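Periplasmic binding protein/LacI transcriptional regulator (Alkaliphilus metalliredigens, PDB 3CTP) binds beta-D-xylulofuranose in a periplasmic-binding-protein-like sugar pocket and probably acts as a DNA-binding transcriptional regulator of the LacI family. Local coordinates at residues R124-D129 with P181-A186. Numbering follows the deposited sequence.
Sequences RSQCED and PEVFEA. With XLF (beta-D-xylulofuranose), chain C.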
ATOM      1  N   ARG A 124      -2.857  15.617  -5.804  1.00  9.65           N
ATOM      2  CA  ARG A 124      -2.756  16.347  -4.557  1.00 10.33           C
ATOM      3  C   ARG A 124      -1.570  17.330  -4.600  1.00 11.23           C
ATOM      4  O   ARG A 124      -0.792  17.483  -3.631  1.00 13.56           O
ATOM      5  CB  ARG A 124      -2.680  15.369  -3.367  1.00 12.09           C
ATOM      6  CG  ARG A 124      -3.301  15.923  -2.112  1.00 16.12           C
ATOM      7  CD  ARG A 124      -3.866  14.799  -1.247  1.00 10.75           C
ATOM      8  NE  ARG A 124      -2.798  13.996  -0.629  1.00  9.74           N
ATOM      9  CZ  ARG A 124      -3.046  12.884   0.065  1.00 10.95           C
ATOM     10  NH1 ARG A 124      -2.050  12.211   0.635  1.00 11.14           N
ATOM     11  NH2 ARG A 124      -4.314  12.468   0.212  1.00 10.22           N
ATOM     12  N   SER A 125      -1.454  18.023  -5.724  1.00 10.24           N
ATOM     13  CA  SER A 125      -0.313  18.911  -5.950  1.00 11.17           C
ATOM     14  C   SER A 125      -0.240  20.068  -4.957  1.00 11.76           C
ATOM     15  O   SER A 125      -1.267  20.656  -4.591  1.00 12.73           O
ATOM     16  CB  SER A 125      -0.394  19.508  -7.371  1.00 13.25           C
ATOM     17  OG  SER A 125       0.695  20.420  -7.591  1.00 17.60           O
ATOM     18  N   GLN A 126       0.988  20.432  -4.579  1.00 12.75           N
ATOM     19  CA  GLN A 126       1.227  21.660  -3.808  1.00 14.97           C
ATOM     20  C   GLN A 126       1.949  22.757  -4.589  1.00 19.23           C
ATOM     21  O   GLN A 126       2.266  23.826  -4.045  1.00 21.27           O
ATOM     22  CB  GLN A 126       1.976  21.351  -2.522  1.00 14.54           C
ATOM     23  CG  GLN A 126       1.152  20.453  -1.609  1.00 22.52           C
ATOM     24  CD  GLN A 126       1.815  20.234  -0.278  1.00 22.23           C
ATOM     25  OE1 GLN A 126       2.574  21.090   0.206  1.00 25.64           O
ATOM     26  NE2 GLN A 126       1.539  19.092   0.333  1.00 21.75           N
ATOM     27  N   CYS A 127       2.199  22.518  -5.861  1.00 20.90           N
ATOM     28  CA  CYS A 127       2.767  23.577  -6.704  1.00 24.29           C
ATOM     29  C   CYS A 127       1.726  24.370  -7.469  1.00 26.31           C
ATOM     30  O   CYS A 127       0.524  24.084  -7.438  1.00 26.18           O
ATOM     31  CB  CYS A 127       3.733  22.988  -7.708  1.00 25.37           C
ATOM     32  SG  CYS A 127       4.957  21.953  -6.917  1.00 40.65           S
ATOM     33  N   GLU A 128       2.227  25.373  -8.175  1.00 27.92           N
ATOM     34  CA  GLU A 128       1.418  26.220  -9.005  1.00 29.37           C
ATOM     35  C   GLU A 128       2.387  26.705 -10.069  1.00 30.44           C
ATOM     36  O   GLU A 128       2.423  26.177 -11.172  1.00 29.66           O
ATOM     37  CB  GLU A 128       0.897  27.384  -8.162  1.00 30.16           C
ATOM     38  CG  GLU A 128       0.130  28.443  -8.930  1.00 37.15           C
ATOM     39  CD  GLU A 128      -0.716  29.310  -8.017  1.00 36.38           C
ATOM     40  OE1 GLU A 128      -0.977  28.882  -6.871  1.00 39.08           O
ATOM     41  OE2 GLU A 128      -1.122  30.415  -8.444  1.00 41.53           O
ATOM     42  N   ASP A 129       3.166  27.712  -9.683  1.00 32.63           N
ATOM     43  CA  ASP A 129       4.386  28.182 -10.345  1.00 33.64           C
ATOM     44  C   ASP A 129       5.075  27.235 -11.307  1.00 31.49           C
ATOM     45  O   ASP A 129       5.245  27.532 -12.496  1.00 31.00           O
ATOM     46  CB  ASP A 129       5.444  28.484  -9.274  1.00 35.85           C
ATOM     47  CG  ASP A 129       4.985  29.501  -8.245  1.00 55.60           C
ATOM     48  OD1 ASP A 129       3.758  29.673  -8.054  1.00 39.80           O
ATOM     49  OD2 ASP A 129       5.879  30.114  -7.614  1.00 42.30           O
ATOM     50  N   PRO A 181      -5.265  17.344   6.598  1.00 10.83           N
ATOM     51  CA  PRO A 181      -4.431  18.507   6.441  1.00 13.59           C
ATOM     52  C   PRO A 181      -5.136  19.557   5.574  1.00 13.19           C
ATOM     53  O   PRO A 181      -5.753  19.190   4.589  1.00 12.63           O
ATOM     54  CB  PRO A 181      -3.262  17.951   5.609  1.00 14.76           C
ATOM     55  CG  PRO A 181      -3.148  16.563   5.957  1.00 18.82           C
ATOM     56  CD  PRO A 181      -4.561  16.096   6.269  1.00 12.60           C
ATOM     57  N   GLU A 182      -4.989  20.831   5.917  1.00 12.70           N
ATOM     58  CA  GLU A 182      -5.597  21.927   5.183  1.00 13.40           C
ATOM     59  C   GLU A 182      -5.163  22.026   3.716  1.00 11.93           C
ATOM     60  O   GLU A 182      -5.908  22.581   2.877  1.00 13.00           O
ATOM     61  CB  GLU A 182      -5.305  23.249   5.902  1.00 16.43           C
ATOM     62  CG  GLU A 182      -6.021  24.437   5.340  1.00 30.26           C
ATOM     63  CD  GLU A 182      -5.774  25.680   6.172  1.00 30.50           C
ATOM     64  OE1 GLU A 182      -5.682  25.550   7.419  1.00 34.47           O
ATOM     65  OE2 GLU A 182      -5.668  26.770   5.579  1.00 35.92           O
ATOM     66  N   VAL A 183      -3.975  21.506   3.410  1.00 10.78           N
ATOM     67  CA  VAL A 183      -3.455  21.594   2.050  1.00 10.69           C
ATOM     68  C   VAL A 183      -4.101  20.584   1.109  1.00 10.37           C
ATOM     69  O   VAL A 183      -3.810  20.617  -0.084  1.00 10.65           O
ATOM     70  CB  VAL A 183      -1.929  21.405   2.026  1.00 13.64           C
ATOM     71  CG1 VAL A 183      -1.274  22.584   2.756  1.00 23.32           C
ATOM     72  CG2 VAL A 183      -1.524  20.091   2.642  1.00 16.44           C
ATOM     73  N   PHE A 184      -4.955  19.688   1.623  1.00  8.75           N
ATOM     74  CA  PHE A 184      -5.673  18.752   0.748  1.00  8.25           C
ATOM     75  C   PHE A 184      -7.039  19.358   0.456  1.00  8.50           C
ATOM     76  O   PHE A 184      -7.921  19.356   1.336  1.00  9.17           O
ATOM     77  CB  PHE A 184      -5.907  17.399   1.443  1.00  9.49           C
ATOM     78  CG  PHE A 184      -4.649  16.652   1.871  1.00  8.56           C
ATOM     79  CD1 PHE A 184      -3.381  17.010   1.423  1.00 10.58           C
ATOM     80  CD2 PHE A 184      -4.790  15.539   2.704  1.00  8.21           C
ATOM     81  CE1 PHE A 184      -2.240  16.274   1.847  1.00  9.31           C
ATOM     82  CE2 PHE A 184      -3.691  14.793   3.093  1.00 10.90           C
ATOM     83  CZ  PHE A 184      -2.419  15.170   2.654  1.00 10.23           C
ATOM     84  N   GLU A 185      -7.237  19.884  -0.753  1.00  8.15           N
ATOM     85  CA  GLU A 185      -8.535  20.463  -1.085  1.00  8.90           C
ATOM     86  C   GLU A 185      -9.666  19.465  -0.825  1.00  8.87           C
ATOM     87  O   GLU A 185     -10.766  19.861  -0.448  1.00  9.50           O
ATOM     88  CB  GLU A 185      -8.568  20.912  -2.565  1.00 10.59           C
ATOM     89  CG  GLU A 185      -7.707  22.138  -2.816  1.00 13.81           C
ATOM     90  CD  GLU A 185      -7.860  22.682  -4.228  1.00 14.81           C
ATOM     91  OE1 GLU A 185      -8.991  22.687  -4.753  1.00 17.74           O
ATOM     92  OE2 GLU A 185      -6.833  23.031  -4.808  1.00 14.92           O
ATOM     93  N   ALA A 186      -9.409  18.188  -1.086  1.00  7.88           N
ATOM     94  CA  ALA A 186     -10.467  17.189  -0.944  1.00  9.19           C
ATOM     95  C   ALA A 186     -10.936  17.072   0.490  1.00  8.90           C
ATOM     96  O   ALA A 186     -12.133  16.973   0.750  1.00  8.83           O
ATOM     97  CB  ALA A 186      -9.992  15.838  -1.458  1.00  9.71           C
TER
HETATM   98  O4  XLF C 401      -6.846  13.730  -0.387  1.00 10.69           O
HETATM   99  C4  XLF C 401      -7.815  12.773   0.049  1.00  9.94           C
HETATM  100  C5  XLF C 401      -7.414  12.321   1.445  1.00  7.80           C
HETATM  101  O5  XLF C 401      -6.930  10.981   1.303  1.00  8.98           O
HETATM  102  C3  XLF C 401      -7.744  11.511  -0.794  1.00  9.19           C
HETATM  103  O3  XLF C 401      -8.875  11.392  -1.668  1.00  9.46           O
HETATM  104  C2  XLF C 401      -7.743  10.442   0.264  1.00  9.00           C
HETATM  105  O2  XLF C 401      -9.074  10.221   0.773  1.00  8.32           O
HETATM  106  C1  XLF C 401      -7.128   9.143  -0.214  1.00  6.89           C
HETATM  107  O1  XLF C 401      -7.052   8.223   0.886  1.00 10.36           O
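A bend at chi3 of R124 lays its guanidinium over the F184 ring, which chi1 of -60°, with CG anti to the carbonyl carbon, places flat against the arginine. The pair joins the two lobes of a periplasmic-binding-protein fold across the sugar cleft: R124 directly follows strand 119-123 of one lobe's sheet, and F184 is the N-cap residue of helix 185-200 in the other lobe. The evidence for a cation-pi stack is direct. The two planes differ by only 12°, and CZ of R124 stands 3.8 Å from the ring centroid, over the face. CD adds a CH-pi contact at 3.7 Å from the same centroid, so aliphatic and charged parts share one ring face; CG of P181 lies against the opposite face, 3.4 Å above its plane.

Held flat in this way, the guanidinium presents its edge to the xylulofuranose. NH2 of R124 donates to O4 of the sugar at 2.9 Å and 158°, and more weakly to O5. NH1 forms salt bridges with D100 and D213, which probably help to fix the rotation of the group and offset its charge. A186, in the first turn of the helix, also lines the pocket through its methyl group. Farther out, the extended chain of Q126 reaches across V183 in a looser contact, NE2 lying 4.0 Å from CG2 of the valine.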